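Local atomic coordinates of hypothetical protein SSO2273 (Sulfolobus solfataricus, PDB entry 2X4H), a protein that probably acts as a metal-responsive, DNA-binding transcriptional repressor of the DtxR/MntR family, and binds several zinc ions in the crystal. Residues 113-116 against 117-121; 81-84 against 85-89; 64-67 against 68-71; 19-22 against 23-26; 49-52 against 53-57. All coordinates share one frame; numbering follows the deposited sequence.

Interaction 1 (113-116 against 117-121); sequences IPEE and IIDKL
Ile117 opens the first full turn of helix 115-124 against the two residues that lead into it. Its CG2 and CB press on CG2 of Ile113, a tight packing (3.4 Å between the two CG2 atoms) in which the side chains cross at about a right angle, while its CD1 lies alongside Pro114 CD. Ile118 CG1 meets the same methyl, Ile113 CG2, at 3.8 Å, this branch of Ile113 being anti to its own backbone N. Pro114, the N-cap residue of this helix in the metal-binding and dimerisation region, accepts from Ile118 N at 3.3 Å. Beyond it, Asp119 N bonds to Glu115 O at 2.9 Å. The carboxylates of Glu115 and Asp119, their planes 78° apart, have been seen to bind zinc in this protein, though no ion is modelled on them in this chain; that role probably accounts for their closeness. A water donates to Glu115 OE2. Asp119 OD1 pairs with Lys83. Lys120 runs extended beside Glu116, and its NZ takes the anti lone pair of Glu116 OE2 in a salt bridge of 3.0 Å. Where the second subunit packs against this helix, its Tyr105 bonds to Glu116 OE1, and its Gly96 O accepts from Lys120 NZ.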
loop_
_atom_site.group_PDB
_atom_site.type_symbol
_atom_site.label_atom_id
_atom_site.label_comp_id
_atom_site.label_asym_id
_atom_site.label_seq_id
_atom_site.Cartn_x
_atom_site.Cartn_y
_atom_site.Cartn_z
ATOM N N ILE C 113 -12.423 -13.954 1.870
ATOM C CA ILE C 113 -13.827 -14.027 2.283
ATOM C C ILE C 113 -14.148 -12.858 3.218
ATOM O O ILE C 113 -13.435 -12.653 4.184
ATOM C CB ILE C 113 -14.180 -15.368 3.000
ATOM C CG1 ILE C 113 -13.836 -16.589 2.131
ATOM C CG2 ILE C 113 -15.655 -15.432 3.321
ATOM C CD1 ILE C 113 -14.493 -16.588 0.795
ATOM N N PRO C 114 -15.207 -12.081 2.916
ATOM C CA PRO C 114 -15.714 -11.021 3.802
ATOM C C PRO C 114 -16.216 -11.499 5.179
ATOM O O PRO C 114 -16.711 -12.634 5.326
ATOM C CB PRO C 114 -16.888 -10.443 3.022
ATOM C CG PRO C 114 -16.598 -10.762 1.591
ATOM C CD PRO C 114 -15.881 -12.062 1.603
ATOM N N GLU C 115 -16.090 -10.595 6.148
ATOM C CA GLU C 115 -16.377 -10.818 7.560
ATOM C C GLU C 115 -17.742 -11.413 7.793
ATOM O O GLU C 115 -17.896 -12.361 8.591
ATOM C CB GLU C 115 -16.267 -9.481 8.324
ATOM C CG GLU C 115 -16.725 -9.525 9.813
ATOM C CD GLU C 115 -16.657 -8.165 10.538
ATOM O OE1 GLU C 115 -16.037 -7.192 10.017
ATOM O OE2 GLU C 115 -17.229 -8.083 11.651
ATOM N N GLU C 116 -18.732 -10.852 7.103
ATOM C CA GLU C 116 -20.095 -11.298 7.253
ATOM C C GLU C 116 -20.199 -12.810 6.999
ATOM O O GLU C 116 -20.846 -13.508 7.774
ATOM C CB GLU C 116 -21.064 -10.521 6.359
ATOM C CG GLU C 116 -22.539 -10.814 6.690
ATOM C CD GLU C 116 -23.529 -10.122 5.777
ATOM O OE1 GLU C 116 -23.113 -9.239 4.999
ATOM O OE2 GLU C 116 -24.733 -10.472 5.848
ATOM N N ILE C 117 -19.542 -13.297 5.944
ATOM C CA ILE C 117 -19.616 -14.703 5.559
ATOM C C ILE C 117 -18.984 -15.597 6.612
ATOM O O ILE C 117 -19.571 -16.615 7.036
ATOM C CB ILE C 117 -18.943 -14.965 4.191
ATOM C CG1 ILE C 117 -19.763 -14.354 3.064
ATOM C CG2 ILE C 117 -18.799 -16.433 3.933
ATOM C CD1 ILE C 117 -19.058 -14.371 1.708
ATOM N N ILE C 118 -17.781 -15.239 7.031
ATOM C CA ILE C 118 -17.110 -16.029 8.067
ATOM C C ILE C 118 -17.910 -16.074 9.383
ATOM O O ILE C 118 -18.065 -17.134 9.947
ATOM C CB ILE C 118 -15.681 -15.535 8.293
ATOM C CG1 ILE C 118 -14.840 -15.828 7.046
ATOM C CG2 ILE C 118 -15.060 -16.146 9.563
ATOM C CD1 ILE C 118 -14.805 -17.269 6.642
ATOM N N ASP C 119 -18.434 -14.943 9.851
ATOM C CA ASP C 119 -19.249 -14.931 11.063
ATOM C C ASP C 119 -20.525 -15.719 10.874
ATOM O O ASP C 119 -20.964 -16.412 11.804
ATOM C CB ASP C 119 -19.591 -13.511 11.520
ATOM C CG ASP C 119 -18.362 -12.761 12.091
ATOM O OD1 ASP C 119 -17.321 -13.428 12.330
ATOM O OD2 ASP C 119 -18.420 -11.513 12.299
ATOM N N LYS C 120 -21.139 -15.646 9.692
ATOM C CA LYS C 120 -22.383 -16.398 9.516
ATOM C C LYS C 120 -22.120 -17.883 9.365
ATOM O O LYS C 120 -22.925 -18.703 9.813
ATOM C CB LYS C 120 -23.234 -15.818 8.384
ATOM C CG LYS C 120 -23.978 -14.573 8.891
ATOM C CD LYS C 120 -24.966 -13.977 7.935
ATOM C CE LYS C 120 -25.921 -13.064 8.699
ATOM N NZ LYS C 120 -26.426 -11.963 7.858
ATOM N N LEU C 121 -20.986 -18.228 8.766
ATOM C CA LEU C 121 -20.619 -19.614 8.536
ATOM C C LEU C 121 -20.243 -20.243 9.869
ATOM O O LEU C 121 -20.559 -21.398 10.126
ATOM C CB LEU C 121 -19.494 -19.751 7.502
ATOM C CG LEU C 121 -19.006 -21.162 7.134
ATOM C CD1 LEU C 121 -20.149 -22.036 6.614
ATOM C CD2 LEU C 121 -17.865 -21.143 6.145
HETATM O O HOH W 1 -16.472 -10.250 13.012
#

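Interaction 2 (81-84 against 85-89); sequences LIKA and HRVIE. With ZN (zinc ion), chain M; ZN (zinc ion), chain N.
Residues Ile82 and Arg86, and Lys83 and Val87, form i to i+4 contacts within the long helix 72-94, in the metal-binding and dimerisation region of this DtxR/MntR-type protein, on the helix that supplies two ligands to a pair of zinc ions. Four backbone bonds hold the turn, among them Val87 N to Lys83 O at 2.9 Å. Arg86 runs extended from CG to NE beside Ile82, whose CG2 lies over one face of the guanidinium, 3.4 Å from NH1; the same NH1 donates to Glu136 O. On a different side of the helix, Lys83 CG meets Val87 CG2 at 4.0 Å. One turn separates the zinc ligands His85 and Glu89. With CG anti to its backbone N (chi1 172°), His85 directs NE2 at one zinc ion, and Asp110 accepts from ND1, which fixes the ring's rotation and probably strengthens its donor character. Glu89 bridges: OE2 binds that same ion and OE1 the other, with Cys103 completing the first site and Cys131 and His133 the second. Glu89 CG sits 3.9 Å above one face of the imidazole, toward its rim, while a water at the ring edge bridges both ions, 2.2 Å from the zinc ion held by His85 NE2.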
loop_
_atom_site.group_PDB
_atom_site.type_symbol
_atom_site.label_atom_id
_atom_site.label_comp_id
_atom_site.label_asym_id
_atom_site.label_seq_id
_atom_site.Cartn_x
_atom_site.Cartn_y
_atom_site.Cartn_z
ATOM N N LEU C 81 -8.467 -13.579 10.130
ATOM C CA LEU C 81 -7.963 -14.566 9.157
ATOM C C LEU C 81 -7.854 -16.003 9.746
ATOM O O LEU C 81 -8.074 -17.001 9.043
ATOM C CB LEU C 81 -6.633 -14.123 8.568
ATOM C CG LEU C 81 -5.935 -15.010 7.540
ATOM C CD1 LEU C 81 -6.927 -15.547 6.533
ATOM C CD2 LEU C 81 -4.838 -14.196 6.825
ATOM N N ILE C 82 -7.516 -16.098 11.026
ATOM C CA ILE C 82 -7.385 -17.386 11.703
ATOM C C ILE C 82 -8.745 -18.036 11.783
ATOM O O ILE C 82 -8.896 -19.214 11.464
ATOM C CB ILE C 82 -6.765 -17.234 13.103
ATOM C CG1 ILE C 82 -5.248 -16.975 12.987
ATOM C CG2 ILE C 82 -7.066 -18.488 13.967
ATOM C CD1 ILE C 82 -4.540 -16.536 14.280
ATOM N N LYS C 83 -9.738 -17.250 12.185
ATOM C CA LYS C 83 -11.138 -17.655 12.189
ATOM C C LYS C 83 -11.572 -18.077 10.784
ATOM O O LYS C 83 -12.217 -19.098 10.613
ATOM C CB LYS C 83 -12.008 -16.495 12.715
ATOM C CG LYS C 83 -13.488 -16.814 12.885
ATOM C CD LYS C 83 -14.331 -15.696 13.501
ATOM C CE LYS C 83 -15.773 -16.191 13.677
ATOM N NZ LYS C 83 -16.727 -15.218 14.304
ATOM N N ALA C 84 -11.217 -17.305 9.764
ATOM C CA ALA C 84 -11.630 -17.635 8.390
ATOM C C ALA C 84 -11.025 -18.956 7.911
ATOM O O ALA C 84 -11.738 -19.783 7.359
ATOM C CB ALA C 84 -11.294 -16.486 7.396
ATOM N N HIS C 85 -9.732 -19.149 8.148
ATOM C CA HIS C 85 -9.031 -20.351 7.730
ATOM C C HIS C 85 -9.688 -21.583 8.369
ATOM O O HIS C 85 -10.058 -22.545 7.686
ATOM C CB HIS C 85 -7.518 -20.268 8.087
ATOM C CG HIS C 85 -6.774 -21.554 7.867
ATOM N ND1 HIS C 85 -6.446 -22.023 6.608
ATOM C CD2 HIS C 85 -6.372 -22.510 8.746
ATOM C CE1 HIS C 85 -5.840 -23.194 6.729
ATOM N NE2 HIS C 85 -5.812 -23.527 8.013
ATOM N N ARG C 86 -9.901 -21.514 9.674
ATOM C CA ARG C 86 -10.322 -22.660 10.457
ATOM C C ARG C 86 -11.829 -22.969 10.339
ATOM O O ARG C 86 -12.234 -24.146 10.312
ATOM C CB ARG C 86 -9.872 -22.430 11.907
ATOM C CG ARG C 86 -8.363 -22.498 12.044
ATOM C CD ARG C 86 -7.825 -22.176 13.434
ATOM N NE ARG C 86 -6.366 -22.229 13.405
ATOM C CZ ARG C 86 -5.542 -21.844 14.378
ATOM N NH1 ARG C 86 -5.980 -21.318 15.507
ATOM N NH2 ARG C 86 -4.241 -21.937 14.189
ATOM N N VAL C 87 -12.664 -21.936 10.244
ATOM C CA VAL C 87 -14.072 -22.148 9.944
ATOM C C VAL C 87 -14.247 -22.799 8.562
ATOM O O VAL C 87 -15.004 -23.759 8.422
ATOM C CB VAL C 87 -14.870 -20.841 10.054
ATOM C CG1 VAL C 87 -16.280 -21.012 9.497
ATOM C CG2 VAL C 87 -14.888 -20.355 11.522
ATOM N N ILE C 88 -13.547 -22.301 7.544
ATOM C CA ILE C 88 -13.584 -22.942 6.228
ATOM C C ILE C 88 -13.119 -24.399 6.311
ATOM O O ILE C 88 -13.769 -25.275 5.753
ATOM C CB ILE C 88 -12.769 -22.162 5.179
ATOM C CG1 ILE C 88 -13.575 -20.966 4.670
ATOM C CG2 ILE C 88 -12.452 -23.051 3.966
ATOM C CD1 ILE C 88 -12.736 -19.920 4.013
ATOM N N GLU C 89 -12.040 -24.675 7.041
ATOM C CA GLU C 89 -11.569 -26.046 7.168
ATOM C C GLU C 89 -12.663 -26.985 7.643
ATOM O O GLU C 89 -12.774 -28.097 7.146
ATOM C CB GLU C 89 -10.427 -26.174 8.169
ATOM C CG GLU C 89 -9.142 -25.617 7.716
ATOM C CD GLU C 89 -7.956 -26.134 8.514
ATOM O OE1 GLU C 89 -8.084 -26.373 9.753
ATOM O OE2 GLU C 89 -6.871 -26.247 7.888
HETATM ZN ZN ZN M . -5.108 -25.272 8.433
HETATM ZN ZN ZN N . -6.618 -26.499 10.945
HETATM O O HOH W 2 -4.947 -24.705 10.574
#

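Interaction 3 (64-67 against 68-71); sequences KEDG and VWIT. With ZN (zinc ion), chain H.
Trp69 is flanked by Asp66 and Lys64 where the two-stranded antiparallel hairpin of a winged-helix DNA-binding domain turns from strand 61-64 into strand 67-70; this is the wing of the fold. Asp66 comes to the edge of the indole: its CB lies in the ring plane, and its OD2 stands near that plane, 3.2 Å from Trp69 CZ2. The carboxylate is turned 47° against the ring, and no hydrogen bond joins the two groups; OD2 instead accepts a weak hydrogen bond from Gly31 N. Lys64 crosses the tryptophan at about a right angle, meeting it through the aliphatic part of its extended chain, with CD 3.7 Å from Trp69 CD1. With an alanine at Trp69, the CD of Lys64 and the carboxylate of Asp66 would probably lose the indole they lie against, and a gap would open beside the turn.

Outward from this cluster, the backbone sets the positions. Lys64 N donates to Gly67 O at 2.8 Å, closing the turn, and the return bond from Gly67 N to Lys64 O is weak. Gly67 has phi 130° and psi -158°, where a CB would jam against the preceding carbonyl oxygen. Trp69 pairs with Lys62 of the neighbouring strand, and Asn26 of helix 13-27 packs against its side chain. At the tip, Glu65 reaches away from the hairpin to a zinc ion shared with Glu15, Glu51 and His54 of the third subunit. Its carboxylate grips the metal with both oxygens, OE1 at 2.2 Å and OE2 at 2.4 Å from the zinc ion.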
loop_
_atom_site.group_PDB
_atom_site.type_symbol
_atom_site.label_atom_id
_atom_site.label_comp_id
_atom_site.label_asym_id
_atom_site.label_seq_id
_atom_site.Cartn_x
_atom_site.Cartn_y
_atom_site.Cartn_z
ATOM N N LYS C 64 6.967 3.296 15.374
ATOM C CA LYS C 64 7.431 4.234 16.401
ATOM C C LYS C 64 8.964 4.205 16.446
ATOM O O LYS C 64 9.593 3.552 15.611
ATOM C CB LYS C 64 6.819 3.857 17.758
ATOM C CG LYS C 64 5.329 4.246 17.887
ATOM C CD LYS C 64 4.535 3.336 18.846
ATOM C CE LYS C 64 3.048 3.697 18.859
ATOM N NZ LYS C 64 2.351 3.095 20.017
ATOM N N GLU C 65 9.567 4.914 17.396
ATOM C CA GLU C 65 11.027 4.956 17.508
ATOM C C GLU C 65 11.607 3.635 17.979
ATOM O O GLU C 65 12.751 3.314 17.686
ATOM C CB GLU C 65 11.453 6.015 18.511
ATOM C CG GLU C 65 10.994 7.405 18.189
ATOM C CD GLU C 65 11.656 8.423 19.075
ATOM O OE1 GLU C 65 11.611 9.624 18.735
ATOM O OE2 GLU C 65 12.247 8.020 20.097
ATOM N N ASP C 66 10.805 2.917 18.755
ATOM C CA ASP C 66 11.128 1.613 19.326
ATOM C C ASP C 66 11.124 0.514 18.261
ATOM O O ASP C 66 11.741 -0.536 18.442
ATOM C CB ASP C 66 10.048 1.277 20.386
ATOM C CG ASP C 66 10.490 0.206 21.390
ATOM O OD1 ASP C 66 11.678 -0.195 21.372
ATOM O OD2 ASP C 66 9.648 -0.218 22.217
ATOM N N GLY C 67 10.409 0.769 17.165
ATOM C CA GLY C 67 10.128 -0.224 16.136
ATOM C C GLY C 67 8.641 -0.256 15.801
ATOM O O GLY C 67 7.891 0.692 16.062
ATOM N N VAL C 68 8.204 -1.370 15.244
ATOM C CA VAL C 68 6.839 -1.504 14.764
ATOM C C VAL C 68 5.958 -2.179 15.826
ATOM O O VAL C 68 6.361 -3.154 16.453
ATOM C CB VAL C 68 6.834 -2.287 13.440
ATOM C CG1 VAL C 68 5.442 -2.281 12.802
ATOM C CG2 VAL C 68 7.895 -1.702 12.496
ATOM N N TRP C 69 4.770 -1.625 16.034
ATOM C CA TRP C 69 3.810 -2.169 16.980
ATOM C C TRP C 69 2.491 -2.441 16.265
ATOM O O TRP C 69 2.036 -1.633 15.440
ATOM C CB TRP C 69 3.569 -1.212 18.165
ATOM C CG TRP C 69 4.740 -1.035 19.085
ATOM C CD1 TRP C 69 5.737 -0.121 18.957
ATOM C CD2 TRP C 69 5.027 -1.768 20.292
ATOM N NE1 TRP C 69 6.624 -0.234 19.998
ATOM C CE2 TRP C 69 6.219 -1.242 20.825
ATOM C CE3 TRP C 69 4.397 -2.818 20.963
ATOM C CZ2 TRP C 69 6.799 -1.731 21.994
ATOM C CZ3 TRP C 69 4.976 -3.308 22.127
ATOM C CH2 TRP C 69 6.159 -2.759 22.632
ATOM N N ILE C 70 1.865 -3.569 16.599
ATOM C CA ILE C 70 0.574 -3.924 16.008
ATOM C C ILE C 70 -0.557 -3.108 16.651
ATOM O O ILE C 70 -0.612 -2.974 17.847
ATOM C CB ILE C 70 0.310 -5.448 16.132
ATOM C CG1 ILE C 70 -0.889 -5.855 15.271
ATOM C CG2 ILE C 70 0.094 -5.872 17.583
ATOM C CD1 ILE C 70 -1.039 -7.340 15.129
ATOM N N THR C 71 -1.435 -2.536 15.845
ATOM C CA THR C 71 -2.573 -1.799 16.381
ATOM C C THR C 71 -3.697 -2.756 16.794
ATOM O O THR C 71 -3.675 -3.928 16.451
ATOM C CB THR C 71 -3.140 -0.845 15.336
ATOM O OG1 THR C 71 -3.627 -1.597 14.216
ATOM C CG2 THR C 71 -2.065 0.149 14.868
HETATM ZN ZN ZN H . 12.929 10.299 20.404
#

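Interaction 4 (19-22 against 23-26); sequences LLTI and KRYN
Helix 13-27, the first helix of the DNA-binding domain with its winged helix-turn-helix fold, carries this contact in its last turns, where Thr21 meets Arg24 and Tyr25 and Ile22 meets Asn26. Thr21 CG2, anti to its backbone N, points the same way as both partners: it lies 3.6 Å from Arg24 NH1 and also near CE1 of the Tyr25 ring. The arginine chain bends at chi3 (-57°), which folds its guanidinium back along the helix so that Thr21 CA sits over one face. Tyr25 also brings CD1 to 3.2 Å from Thr21 O, an oblique approach, whereas Ile22 O lies at the edge of the ring, near its plane. The phenol oxygen bonds to Asp40, tying this helix to helix 34-41, and Thr21 OG1 turns back to Ser17 O.

The other side of the turn belongs to Ile22 and Asn26, which lie side by side. Here the backbone bond from Asn26 N to Ile22 O is straight, 3.0 Å and 176°. The Asn26 amide bonds to the wing, OD1 accepting from Ile70 N and ND2 donating to Val68 O, and ND2 also donates to Glu30 O in the loop after the helix, which probably holds the amide in one orientation. Ile22 packs on Val68 and on Ile37, placing it between the wing and helix 34-41. Its CG2 methyl touches the amide oxygen directly, 3.4 Å from Asn26 OD1.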
loop_
_atom_site.group_PDB
_atom_site.type_symbol
_atom_site.label_atom_id
_atom_site.label_comp_id
_atom_site.label_asym_id
_atom_site.label_seq_id
_atom_site.Cartn_x
_atom_site.Cartn_y
_atom_site.Cartn_z
ATOM N N LEU C 19 2.465 -9.596 10.365
ATOM C CA LEU C 19 1.794 -9.236 11.608
ATOM C C LEU C 19 2.031 -10.235 12.717
ATOM O O LEU C 19 2.083 -9.849 13.884
ATOM C CB LEU C 19 0.288 -9.060 11.425
ATOM C CG LEU C 19 -0.194 -7.973 10.464
ATOM C CD1 LEU C 19 -1.698 -7.846 10.574
ATOM C CD2 LEU C 19 0.493 -6.621 10.707
ATOM N N LEU C 20 2.157 -11.512 12.375
ATOM C CA LEU C 20 2.454 -12.527 13.391
ATOM C C LEU C 20 3.894 -12.369 13.864
ATOM O O LEU C 20 4.192 -12.631 15.023
ATOM C CB LEU C 20 2.223 -13.946 12.860
ATOM C CG LEU C 20 0.759 -14.374 12.738
ATOM C CD1 LEU C 20 0.588 -15.522 11.744
ATOM C CD2 LEU C 20 0.203 -14.746 14.114
ATOM N N THR C 21 4.784 -11.937 12.971
ATOM C CA THR C 21 6.175 -11.713 13.353
ATOM C C THR C 21 6.326 -10.466 14.223
ATOM O O THR C 21 7.074 -10.474 15.184
ATOM C CB THR C 21 7.077 -11.552 12.149
ATOM O OG1 THR C 21 6.980 -12.712 11.319
ATOM C CG2 THR C 21 8.499 -11.385 12.605
ATOM N N ILE C 22 5.622 -9.401 13.864
ATOM C CA ILE C 22 5.579 -8.187 14.674
ATOM C C ILE C 22 4.966 -8.485 16.061
ATOM O O ILE C 22 5.494 -8.049 17.088
ATOM C CB ILE C 22 4.788 -7.057 13.937
ATOM C CG1 ILE C 22 5.557 -6.585 12.710
ATOM C CG2 ILE C 22 4.482 -5.868 14.875
ATOM C CD1 ILE C 22 4.722 -5.756 11.747
ATOM N N LYS C 23 3.876 -9.247 16.094
ATOM C CA LYS C 23 3.199 -9.575 17.376
ATOM C C LYS C 23 4.088 -10.330 18.376
ATOM O O LYS C 23 3.993 -10.109 19.580
ATOM C CB LYS C 23 1.888 -10.350 17.126
ATOM C CG LYS C 23 0.979 -10.511 18.361
ATOM C CD LYS C 23 -0.275 -11.297 18.021
ATOM C CE LYS C 23 -1.183 -11.503 19.237
ATOM N NZ LYS C 23 -0.543 -12.366 20.247
ATOM N N ARG C 24 4.948 -11.212 17.876
ATOM C CA ARG C 24 5.858 -11.979 18.734
ATOM C C ARG C 24 6.758 -11.029 19.549
ATOM O O ARG C 24 6.831 -11.137 20.760
ATOM C CB ARG C 24 6.692 -12.951 17.876
ATOM C CG ARG C 24 7.514 -13.980 18.645
ATOM C CD ARG C 24 8.610 -14.636 17.784
ATOM N NE ARG C 24 8.115 -15.307 16.569
ATOM C CZ ARG C 24 8.392 -14.952 15.302
ATOM N NH1 ARG C 24 9.172 -13.906 15.013
ATOM N NH2 ARG C 24 7.885 -15.657 14.293
ATOM N N TYR C 25 7.424 -10.088 18.879
ATOM C CA TYR C 25 8.203 -9.056 19.569
ATOM C C TYR C 25 7.315 -8.261 20.532
ATOM O O TYR C 25 7.614 -8.191 21.742
ATOM C CB TYR C 25 8.920 -8.126 18.561
ATOM C CG TYR C 25 9.986 -8.855 17.776
ATOM C CD1 TYR C 25 9.774 -9.236 16.460
ATOM C CD2 TYR C 25 11.185 -9.226 18.376
ATOM C CE1 TYR C 25 10.732 -9.934 15.759
ATOM C CE2 TYR C 25 12.147 -9.930 17.674
ATOM C CZ TYR C 25 11.909 -10.279 16.371
ATOM O OH TYR C 25 12.857 -10.982 15.684
ATOM N N ASN C 26 6.213 -7.712 20.017
ATOM C CA ASN C 26 5.301 -6.889 20.817
ATOM C C ASN C 26 4.758 -7.644 22.053
ATOM O O ASN C 26 4.703 -7.079 23.129
ATOM C CB ASN C 26 4.097 -6.402 20.008
ATOM C CG ASN C 26 4.453 -5.491 18.835
ATOM O OD1 ASN C 26 3.560 -5.160 18.046
ATOM N ND2 ASN C 26 5.728 -5.095 18.690
#

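Interaction 5 (49-52 against 53-57); sequences FEEV and SHLEE. With ZN (zinc ion), chain L; ZN (zinc ion), chain K.
Segments 49-52 and 53-57 form one unbroken run of helix 45-57, which in the helix-turn-helix arrangement of this family corresponds to the probable recognition helix. Leu55 N to Glu51 O and Glu56 N to Val52 O are both 2.9 Å, the normal i to i+4 pattern, but around Glu50 O it is looser: His54 N reaches that oxygen only weakly, and so does Ser53 N, which has a better acceptor in Phe49 O.

Ser53 supplements this carbonyl. Its OG sits between the backbone N and the carbonyl carbon (chi1 64°), turned back over the preceding turn, and donates to Glu50 O at 2.8 Å. Replaced by alanine, the residue would lose its hydroxyl, and Glu50 O would probably be left with two weak backbone donors in this turn.

Glu50 and His54, one turn apart, clasp a zinc ion between them. The glutamate chain bends at chi2 (67°) to bring OE1 to 1.8 Å from the metal, while OE2 is held by Ser12 of the fourth subunit, and His54 NE2 binds the same ion at 2.0 Å. Carboxylate and imidazole planes stand 66° apart. His54 ND1, at the far side of the ring, makes a weak bond to Glu57 OE2. Glu51 sends its OE2 to a second zinc ion, as does Glu15 of helix 13-27. The fourth subunit supplies Glu15 and Glu51 to the first ion, and Glu50 and His54 to the second. Such a reciprocal exchange of ligands implies that zinc bridges the two subunits here, and the positive metal probably offsets the gathering of carboxylates.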
loop_
_atom_site.group_PDB
_atom_site.type_symbol
_atom_site.label_atom_id
_atom_site.label_comp_id
_atom_site.label_asym_id
_atom_site.label_seq_id
_atom_site.Cartn_x
_atom_site.Cartn_y
_atom_site.Cartn_z
ATOM N N PHE C 49 10.598 -2.406 5.043
ATOM C CA PHE C 49 10.272 -0.982 5.222
ATOM C C PHE C 49 9.111 -0.561 4.325
ATOM O O PHE C 49 8.196 0.131 4.764
ATOM C CB PHE C 49 11.486 -0.087 4.920
ATOM C CG PHE C 49 11.305 1.350 5.357
ATOM C CD1 PHE C 49 11.992 1.845 6.464
ATOM C CD2 PHE C 49 10.441 2.203 4.666
ATOM C CE1 PHE C 49 11.830 3.157 6.871
ATOM C CE2 PHE C 49 10.272 3.522 5.065
ATOM C CZ PHE C 49 10.977 4.006 6.173
ATOM N N GLU C 50 9.161 -0.966 3.065
ATOM C CA GLU C 50 8.112 -0.622 2.113
ATOM C C GLU C 50 6.795 -1.234 2.568
ATOM O O GLU C 50 5.784 -0.537 2.647
ATOM C CB GLU C 50 8.492 -1.106 0.705
ATOM C CG GLU C 50 7.447 -0.913 -0.386
ATOM C CD GLU C 50 7.149 0.533 -0.760
ATOM O OE1 GLU C 50 6.016 0.762 -1.212
ATOM O OE2 GLU C 50 8.010 1.414 -0.631
ATOM N N GLU C 51 6.807 -2.524 2.897
ATOM C CA GLU C 51 5.558 -3.202 3.271
ATOM C C GLU C 51 5.028 -2.615 4.563
ATOM O O GLU C 51 3.842 -2.304 4.665
ATOM C CB GLU C 51 5.723 -4.724 3.360
ATOM C CG GLU C 51 4.407 -5.519 3.675
ATOM C CD GLU C 51 3.324 -5.321 2.629
ATOM O OE1 GLU C 51 3.597 -4.724 1.588
ATOM O OE2 GLU C 51 2.175 -5.750 2.814
ATOM N N VAL C 52 5.903 -2.397 5.538
ATOM C CA VAL C 52 5.460 -1.768 6.781
ATOM C C VAL C 52 4.717 -0.440 6.550
ATOM O O VAL C 52 3.729 -0.178 7.219
ATOM C CB VAL C 52 6.590 -1.649 7.814
ATOM C CG1 VAL C 52 6.189 -0.713 8.951
ATOM C CG2 VAL C 52 6.916 -3.034 8.388
ATOM N N SER C 53 5.117 0.365 5.573
ATOM C CA SER C 53 4.435 1.655 5.368
ATOM C C SER C 53 3.044 1.473 4.777
ATOM O O SER C 53 2.121 2.201 5.122
ATOM C CB SER C 53 5.293 2.668 4.554
ATOM O OG SER C 53 5.523 2.216 3.247
ATOM N N HIS C 54 2.876 0.455 3.942
ATOM C CA HIS C 54 1.534 0.035 3.524
ATOM C C HIS C 54 0.646 -0.513 4.640
ATOM O O HIS C 54 -0.561 -0.257 4.650
ATOM C CB HIS C 54 1.623 -0.964 2.373
ATOM C CG HIS C 54 2.077 -0.334 1.091
ATOM N ND1 HIS C 54 1.409 0.725 0.522
ATOM C CD2 HIS C 54 3.123 -0.602 0.279
ATOM C CE1 HIS C 54 2.021 1.085 -0.592
ATOM N NE2 HIS C 54 3.069 0.301 -0.760
ATOM N N LEU C 55 1.239 -1.261 5.567
ATOM C CA LEU C 55 0.501 -1.776 6.728
ATOM C C LEU C 55 0.104 -0.638 7.673
ATOM O O LEU C 55 -0.960 -0.689 8.288
ATOM C CB LEU C 55 1.317 -2.833 7.487
ATOM C CG LEU C 55 1.573 -4.200 6.843
ATOM C CD1 LEU C 55 2.647 -4.965 7.615
ATOM C CD2 LEU C 55 0.299 -5.015 6.773
ATOM N N GLU C 56 0.962 0.382 7.784
ATOM C CA GLU C 56 0.631 1.593 8.548
ATOM C C GLU C 56 -0.524 2.347 7.864
ATOM O O GLU C 56 -1.433 2.815 8.531
ATOM C CB GLU C 56 1.879 2.477 8.764
ATOM C CG GLU C 56 1.648 3.662 9.687
ATOM C CD GLU C 56 2.938 4.264 10.268
ATOM O OE1 GLU C 56 4.022 4.111 9.662
ATOM O OE2 GLU C 56 2.856 4.903 11.344
ATOM N N GLU C 57 -0.516 2.422 6.537
ATOM C CA GLU C 57 -1.630 3.034 5.776
ATOM C C GLU C 57 -2.972 2.351 5.997
ATOM O O GLU C 57 -4.009 2.998 5.976
ATOM C CB GLU C 57 -1.343 2.999 4.270
ATOM C CG GLU C 57 -0.313 3.982 3.805
ATOM C CD GLU C 57 -0.011 3.868 2.316
ATOM O OE1 GLU C 57 0.934 4.545 1.860
ATOM O OE2 GLU C 57 -0.714 3.111 1.607
HETATM ZN ZN ZN L . 4.509 0.318 -2.099
HETATM ZN ZN ZN K . 0.634 -5.496 2.011
#

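Along the chain the order is interaction 4, 5, 3, 2, 1, so the DNA-binding half comes first. Interactions 3, 4 and 5 cluster there, with centres 10 to 15 Å apart: helix 13-27, helix 45-57 and the hairpin touch one another, and Val68 packs against both Ile22 and Val52. Interactions 1 and 2 lie in the metal-binding and dimerisation region, with centres 10 Å apart, joined by Ile118 on Ala84. The centres of the two groups are 20 to 30 Å apart. Helix 72-94, which follows strand 67-70, connects the DNA-binding region to the metal-binding and dimerisation region, and with zinc bound in both it probably couples the two mechanically.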